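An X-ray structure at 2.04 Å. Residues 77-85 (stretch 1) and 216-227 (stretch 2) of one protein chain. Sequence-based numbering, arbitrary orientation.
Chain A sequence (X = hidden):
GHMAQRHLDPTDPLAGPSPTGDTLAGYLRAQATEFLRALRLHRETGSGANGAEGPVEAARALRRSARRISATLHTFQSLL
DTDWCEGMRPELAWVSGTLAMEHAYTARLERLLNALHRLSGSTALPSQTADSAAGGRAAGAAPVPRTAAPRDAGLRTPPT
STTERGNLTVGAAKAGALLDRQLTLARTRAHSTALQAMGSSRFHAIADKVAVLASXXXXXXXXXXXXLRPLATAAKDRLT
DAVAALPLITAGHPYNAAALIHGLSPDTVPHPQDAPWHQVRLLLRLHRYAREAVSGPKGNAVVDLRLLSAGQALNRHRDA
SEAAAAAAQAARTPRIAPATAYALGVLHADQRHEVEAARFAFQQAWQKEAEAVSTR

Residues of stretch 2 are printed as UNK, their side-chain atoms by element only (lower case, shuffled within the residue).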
ATOM      1  N   GLN A  77     -12.537  25.173 -33.549  1.00 34.81           N
ATOM      2  CA  GLN A  77     -11.557  25.774 -34.413  1.00 40.98           C
ATOM      3  C   GLN A  77     -12.100  25.914 -35.810  1.00 38.35           C
ATOM      4  O   GLN A  77     -11.782  26.876 -36.471  1.00 38.69           O
ATOM      5  CB  GLN A  77     -10.262  24.958 -34.491  1.00 45.47           C
ATOM      6  CG  GLN A  77      -9.166  25.723 -35.235  1.00 49.86           C
ATOM      7  CD  GLN A  77      -7.772  25.164 -35.025  1.00 56.27           C
ATOM      8  OE1 GLN A  77      -7.186  24.640 -35.960  1.00 55.46           O
ATOM      9  NE2 GLN A  77      -7.229  25.276 -33.786  1.00 63.84           N
ATOM     10  N   SER A  78     -12.933  24.977 -36.252  1.00 40.02           N
ATOM     11  CA  SER A  78     -13.425  25.039 -37.640  1.00 41.28           C
ATOM     12  C   SER A  78     -14.326  26.237 -37.871  1.00 40.16           C
ATOM     13  O   SER A  78     -14.501  26.627 -38.994  1.00 38.13           O
ATOM     14  CB  SER A  78     -14.166  23.748 -38.022  1.00 42.32           C
ATOM     15  OG  SER A  78     -15.160  23.443 -37.075  1.00 39.30           O
ATOM     16  N   LEU A  79     -14.918  26.817 -36.823  1.00 36.68           N
ATOM     17  CA  LEU A  79     -15.771  28.005 -36.999  1.00 36.26           C
ATOM     18  C   LEU A  79     -15.040  29.349 -36.852  1.00 35.23           C
ATOM     19  O   LEU A  79     -15.674  30.373 -36.905  1.00 32.99           O
ATOM     20  CB  LEU A  79     -16.974  27.948 -36.042  1.00 39.33           C
ATOM     21  CG  LEU A  79     -17.864  26.725 -36.326  1.00 39.11           C
ATOM     22  CD1 LEU A  79     -19.099  26.834 -35.488  1.00 41.79           C
ATOM     23  CD2 LEU A  79     -18.261  26.638 -37.790  1.00 41.67           C
ATOM     24  N   LEU A  80     -13.712  29.336 -36.731  1.00 36.34           N
ATOM     25  CA  LEU A  80     -12.928  30.519 -36.370  1.00 38.63           C
ATOM     26  C   LEU A  80     -11.733  30.614 -37.321  1.00 36.47           C
ATOM     27  O   LEU A  80     -11.310  29.637 -37.853  1.00 40.93           O
ATOM     28  CB  LEU A  80     -12.445  30.385 -34.917  1.00 34.59           C
ATOM     29  CG  LEU A  80     -13.527  30.251 -33.834  1.00 36.94           C
ATOM     30  CD1 LEU A  80     -13.056  29.608 -32.525  1.00 38.93           C
ATOM     31  CD2 LEU A  80     -14.086  31.607 -33.502  1.00 35.74           C
ATOM     32  N   ASP A  81     -11.191  31.796 -37.523  1.00 40.12           N
ATOM     33  CA  ASP A  81      -9.951  31.969 -38.306  1.00 40.43           C
ATOM     34  C   ASP A  81      -8.812  31.103 -37.796  1.00 44.33           C
ATOM     35  O   ASP A  81      -8.415  31.199 -36.621  1.00 40.31           O
ATOM     36  CB  ASP A  81      -9.547  33.427 -38.253  1.00 46.27           C
ATOM     37  CG  ASP A  81      -8.312  33.725 -39.063  1.00 46.97           C
ATOM     38  OD1 ASP A  81      -7.176  33.336 -38.703  1.00 53.06           O
ATOM     39  OD2 ASP A  81      -8.485  34.412 -40.054  1.00 54.18           O
ATOM     40  N   THR A  82      -8.262  30.274 -38.685  1.00 43.26           N
ATOM     41  CA  THR A  82      -7.314  29.275 -38.277  1.00 44.74           C
ATOM     42  C   THR A  82      -6.029  29.879 -37.703  1.00 49.35           C
ATOM     43  O   THR A  82      -5.589  29.445 -36.621  1.00 45.19           O
ATOM     44  CB  THR A  82      -7.009  28.303 -39.432  1.00 43.62           C
ATOM     45  OG1 THR A  82      -8.172  27.535 -39.677  1.00 46.56           O
ATOM     46  CG2 THR A  82      -5.931  27.318 -39.072  1.00 45.66           C
ATOM     47  N   ASP A  83      -5.434  30.840 -38.423  1.00 49.33           N
ATOM     48  CA  ASP A  83      -4.194  31.506 -37.993  1.00 52.11           C
ATOM     49  C   ASP A  83      -4.411  32.140 -36.628  1.00 50.51           C
ATOM     50  O   ASP A  83      -3.633  31.915 -35.707  1.00 51.07           O
ATOM     51  CB  ASP A  83      -3.751  32.611 -38.961  1.00 55.18           C
ATOM     52  CG  ASP A  83      -3.344  32.086 -40.319  1.00 57.56           C
ATOM     53  OD1 ASP A  83      -2.924  30.922 -40.429  1.00 59.50           O
ATOM     54  OD2 ASP A  83      -3.459  32.860 -41.288  1.00 64.83           O
ATOM     55  N   TRP A  84      -5.479  32.916 -36.498  1.00 44.81           N
ATOM     56  CA  TRP A  84      -5.803  33.498 -35.206  1.00 44.74           C
ATOM     57  C   TRP A  84      -5.837  32.423 -34.079  1.00 42.37           C
ATOM     58  O   TRP A  84      -5.134  32.555 -33.086  1.00 40.84           O
ATOM     59  CB  TRP A  84      -7.090  34.272 -35.330  1.00 42.64           C
ATOM     60  CG  TRP A  84      -7.548  34.869 -34.051  1.00 42.20           C
ATOM     61  CD1 TRP A  84      -7.163  36.076 -33.499  1.00 43.52           C
ATOM     62  CD2 TRP A  84      -8.531  34.323 -33.174  1.00 39.71           C
ATOM     63  NE1 TRP A  84      -7.839  36.284 -32.312  1.00 39.55           N
ATOM     64  CE2 TRP A  84      -8.693  35.230 -32.104  1.00 36.11           C
ATOM     65  CE3 TRP A  84      -9.280  33.132 -33.176  1.00 37.71           C
ATOM     66  CZ2 TRP A  84      -9.546  34.975 -31.047  1.00 35.68           C
ATOM     67  CZ3 TRP A  84     -10.138  32.895 -32.135  1.00 37.40           C
ATOM     68  CH2 TRP A  84     -10.271  33.822 -31.077  1.00 33.98           C
ATOM     69  N   CYS A  85      -6.560  31.328 -34.276  1.00 38.06           N
ATOM     70  CA  CYS A  85      -6.589  30.241 -33.288  1.00 44.21           C
ATOM     71  C   CYS A  85      -5.196  29.726 -32.925  1.00 47.43           C
ATOM     72  O   CYS A  85      -4.864  29.520 -31.753  1.00 47.15           O
ATOM     73  CB  CYS A  85      -7.410  29.040 -33.780  1.00 42.64           C
ATOM     74  SG  CYS A  85      -9.172  29.351 -33.792  1.00 41.92           S
ATOM     75  N   UNK A 216     -14.805  41.581 -30.545  1.00 43.62           N
ATOM     76  CA  UNK A 216     -14.948  40.930 -31.842  1.00 47.91           C
ATOM     77  C   UNK A 216     -14.402  39.505 -31.851  1.00 41.24           C
ATOM     78  O   UNK A 216     -13.265  39.269 -31.427  1.00 43.11           O
ATOM     79  o   UNK A 216     -12.600  43.348 -34.535  1.00 85.16           O
ATOM     80  c   UNK A 216     -13.229  43.879 -33.587  1.00 77.91           C
ATOM     81  o   UNK A 216     -12.860  44.939 -33.024  1.00 84.12           O
ATOM     82  c   UNK A 216     -14.142  41.674 -32.891  1.00 57.17           C
ATOM     83  c   UNK A 216     -14.453  43.154 -33.060  1.00 67.48           C
ATOM     84  N   UNK A 217     -15.192  38.586 -32.396  1.00 37.06           N
ATOM     85  CA  UNK A 217     -14.824  37.187 -32.535  1.00 35.35           C
ATOM     86  C   UNK A 217     -14.620  36.896 -34.022  1.00 35.59           C
ATOM     87  O   UNK A 217     -15.523  37.128 -34.796  1.00 37.64           O
ATOM     88  c   UNK A 217     -16.301  36.775 -30.551  1.00 36.42           C
ATOM     89  c   UNK A 217     -15.590  34.869 -32.061  1.00 35.00           C
ATOM     90  c   UNK A 217     -15.950  36.334 -31.990  1.00 34.53           C
ATOM     91  N   UNK A 218     -13.460  36.363 -34.423  1.00 37.22           N
ATOM     92  CA  UNK A 218     -13.237  36.066 -35.860  1.00 38.73           C
ATOM     93  C   UNK A 218     -13.878  34.775 -36.336  1.00 36.24           C
ATOM     94  O   UNK A 218     -13.193  33.787 -36.634  1.00 40.18           O
ATOM     95  c   UNK A 218     -12.231  36.153 -33.627  1.00 38.57           C
ATOM     96  c   UNK A 218     -11.703  36.003 -35.959  1.00 39.33           C
ATOM     97  c   UNK A 218     -11.284  35.526 -34.601  1.00 39.99           C
ATOM     98  N   UNK A 219     -15.206  34.776 -36.363  1.00 39.72           N
ATOM     99  CA  UNK A 219     -15.965  33.675 -36.932  1.00 39.10           C
ATOM    100  C   UNK A 219     -15.683  33.513 -38.406  1.00 39.79           C
ATOM    101  O   UNK A 219     -15.625  34.494 -39.125  1.00 41.24           O
ATOM    102  c   UNK A 219     -17.454  33.936 -36.767  1.00 40.47           C
ATOM    103  c   UNK A 219     -17.755  32.629 -34.564  1.00 42.69           C
ATOM    104  c   UNK A 219     -18.011  33.928 -35.321  1.00 42.58           C
ATOM    105  c   UNK A 219     -19.491  34.238 -35.309  1.00 40.13           C
ATOM    106  N   UNK A 220     -15.583  32.284 -38.894  1.00 42.65           N
ATOM    107  CA  UNK A 220     -15.525  32.058 -40.364  1.00 42.92           C
ATOM    108  C   UNK A 220     -16.849  32.483 -41.031  1.00 41.38           C
ATOM    109  O   UNK A 220     -17.861  32.592 -40.350  1.00 39.80           O
ATOM    110  c   UNK A 220     -13.950  30.118 -40.219  1.00 47.39           C
ATOM    111  c   UNK A 220     -15.282  30.572 -40.724  1.00 44.27           C
ATOM    112  o   UNK A 220     -16.327  29.767 -40.157  1.00 48.33           O
ATOM    113  N   UNK A 221     -16.863  32.673 -42.371  1.00 46.12           N
ATOM    114  CA  UNK A 221     -18.096  33.162 -43.019  1.00 50.54           C
ATOM    115  C   UNK A 221     -19.368  32.392 -42.684  1.00 51.93           C
ATOM    116  O   UNK A 221     -20.393  32.994 -42.415  1.00 61.30           O
ATOM    117  c   UNK A 221     -15.736  32.603 -43.331  1.00 47.66           C
ATOM    118  c   UNK A 221     -16.299  33.192 -44.610  1.00 52.11           C
ATOM    119  c   UNK A 221     -17.777  33.037 -44.526  1.00 50.95           C
ATOM    120  N   UNK A 222     -19.294  31.070 -42.672  1.00 59.49           N
ATOM    121  CA  UNK A 222     -20.486  30.235 -42.493  1.00 61.69           C
ATOM    122  C   UNK A 222     -20.898  30.069 -41.031  1.00 59.86           C
ATOM    123  O   UNK A 222     -21.973  29.527 -40.767  1.00 58.59           O
ATOM    124  c   UNK A 222     -20.249  28.856 -43.120  1.00 61.99           C
ATOM    125  N   UNK A 223     -20.074  30.543 -40.092  1.00 53.35           N
ATOM    126  CA  UNK A 223     -20.212  30.156 -38.671  1.00 48.76           C
ATOM    127  C   UNK A 223     -21.511  30.592 -38.049  1.00 48.59           C
ATOM    128  O   UNK A 223     -22.101  29.838 -37.270  1.00 44.51           O
ATOM    129  c   UNK A 223     -19.052  30.686 -37.842  1.00 48.52           C
ATOM    130  N   UNK A 224     -21.974  31.786 -38.406  1.00 51.13           N
ATOM    131  CA  UNK A 224     -23.098  32.407 -37.705  1.00 57.30           C
ATOM    132  C   UNK A 224     -24.342  31.515 -37.730  1.00 57.65           C
ATOM    133  O   UNK A 224     -25.069  31.436 -36.722  1.00 63.52           O
ATOM    134  c   UNK A 224     -23.398  33.790 -38.294  1.00 56.85           C
ATOM    135  N   UNK A 225     -24.550  30.835 -38.869  1.00 53.53           N
ATOM    136  CA  UNK A 225     -25.634  29.858 -39.050  1.00 53.49           C
ATOM    137  C   UNK A 225     -25.276  28.388 -38.694  1.00 48.62           C
ATOM    138  O   UNK A 225     -26.164  27.568 -38.630  1.00 51.62           O
ATOM    139  c   UNK A 225     -26.380  31.189 -41.059  1.00 56.93           C
ATOM    140  o   UNK A 225     -25.310  29.104 -41.395  1.00 56.97           O
ATOM    141  c   UNK A 225     -26.192  29.827 -40.515  1.00 54.54           C
ATOM    142  N   UNK A 226     -24.004  28.040 -38.537  1.00 41.99           N
ATOM    143  CA  UNK A 226     -23.616  26.634 -38.259  1.00 43.49           C
ATOM    144  C   UNK A 226     -24.054  26.154 -36.870  1.00 43.01           C
ATOM    145  O   UNK A 226     -24.034  26.918 -35.911  1.00 39.67           O
ATOM    146  c   UNK A 226     -22.120  26.432 -38.441  1.00 45.04           C
ATOM    147  N   UNK A 227     -24.474  24.892 -36.797  1.00 38.36           N
ATOM    148  CA  UNK A 227     -24.963  24.273 -35.567  1.00 38.97           C
ATOM    149  C   UNK A 227     -23.701  23.912 -34.763  1.00 36.87           C
ATOM    150  O   UNK A 227     -22.806  23.295 -35.305  1.00 37.47           O
ATOM    151  o   UNK A 227     -26.306  22.677 -33.518  1.00 44.24           O
ATOM    152  c   UNK A 227     -25.790  23.025 -35.945  1.00 38.76           C
ATOM    153  o   UNK A 227     -27.104  21.296 -35.031  1.00 48.20           O
ATOM    154  c   UNK A 227     -26.436  22.303 -34.733  1.00 45.08           C
TER

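Position 216 carries three side-chain carbons in an unbranched run, the third bearing two oxygens, and none of these atoms touches stretch 1. A carboxylate on a chain of that length is Glu216; its side chain is out of reach of stretch 1.

At position 217 one carbon carries two others, with no heteroatom, and one of the two terminal carbons meets the side chain of Leu80. This beta-branched, purely apolar pattern is Val217, chi1 t. The methyl in contact, CG1, lies 3.9 Å from Leu80 CD2.

Position 218 has three carbons that close a ring onto the backbone N, which leaves that nitrogen no hydrogen to donate; one ring carbon lies over a face of Trp84. This is Pro218. Its CG sits 3.4 Å from the centroid of the Trp84 six-membered ring and 17° off the ring normal, a CH-pi contact over the face; the closest atom pair is Pro218 CG to Trp84 CD2, 3.3 Å. The carbonyl is equally engaged: Asp81 N donates to Pro218 O at 3.0 Å with an angle of 156°.

Four carbons, forked at the second, with a terminal carbon against the side chain of Leu80, define position 219 as Leu219, since a fork at the first would have made the chain beta-branched. CA-to-CB points away from stretch 1, yet the end of the chain comes nearer, with Leu219 CD2 4.0 Å from Leu80 CD2.

At position 220 the first carbon carries one oxygen, near Leu79 O, and one carbon, near Leu80 O, the signature of Thr220. Its N donates to Leu79 O at 2.8 Å, nearly straight at 167°, while OG1 adds a weak bond to the same Leu79 O at 3.4 Å. The methyl CG2 lies 3.6 Å from Leu80 O.

Position 221 again closes three carbons onto N, touching nothing on stretch 1: Pro221, whose CA-to-CB bond points away from it.

Positions 222, 223 and 224 each show a single carbon, CB, and of the three only that of 223 touches stretch 1, at Leu79; all are therefore alanines. Ala223 CB lies 3.5 Å from Leu79 O and 3.9 Å from Leu79 CB. Ala223 also closes a type I turn, its N donating to Thr220 O at 3.0 Å.

Position 225 repeats the carbon bearing one oxygen and one carbon, out of reach of stretch 1. It is Thr225, its OG1 bonding weakly to Ala222 O at 3.4 Å.

A lone carbon at position 226, packed against the side chain of Leu79, gives Ala226, whose CB meets Leu79 CD2 at 3.9 Å.

Position 227 has two carbons, the second carrying two oxygens, none touching stretch 1: Asp227, one carbon shorter than Glu216. Its CA-to-CB bond points away from stretch 1, and its side chain caps a backbone N just past the stretch.

The contact rests on a single beta bridge, Leu80 with Leu219, their CA atoms 4.4 Å apart. Its two strong bonds, from Thr220 N and Asp81 N, are supplemented by CA-H...O contacts of 3.3 Å from Leu219 CA to Leu79 O and from Leu80 CA to Pro218 O. Around this polar center, Leu79 packs on Ala223 and Ala226, while Pro218 covers Trp84. That ring belongs to a helix capped by Asp81, whose OD1 accepts from Trp84 N at 2.8 Å. Together the stretches bury 454 Å².

Stretch 2 (216-227) EVPLTPAAATAD
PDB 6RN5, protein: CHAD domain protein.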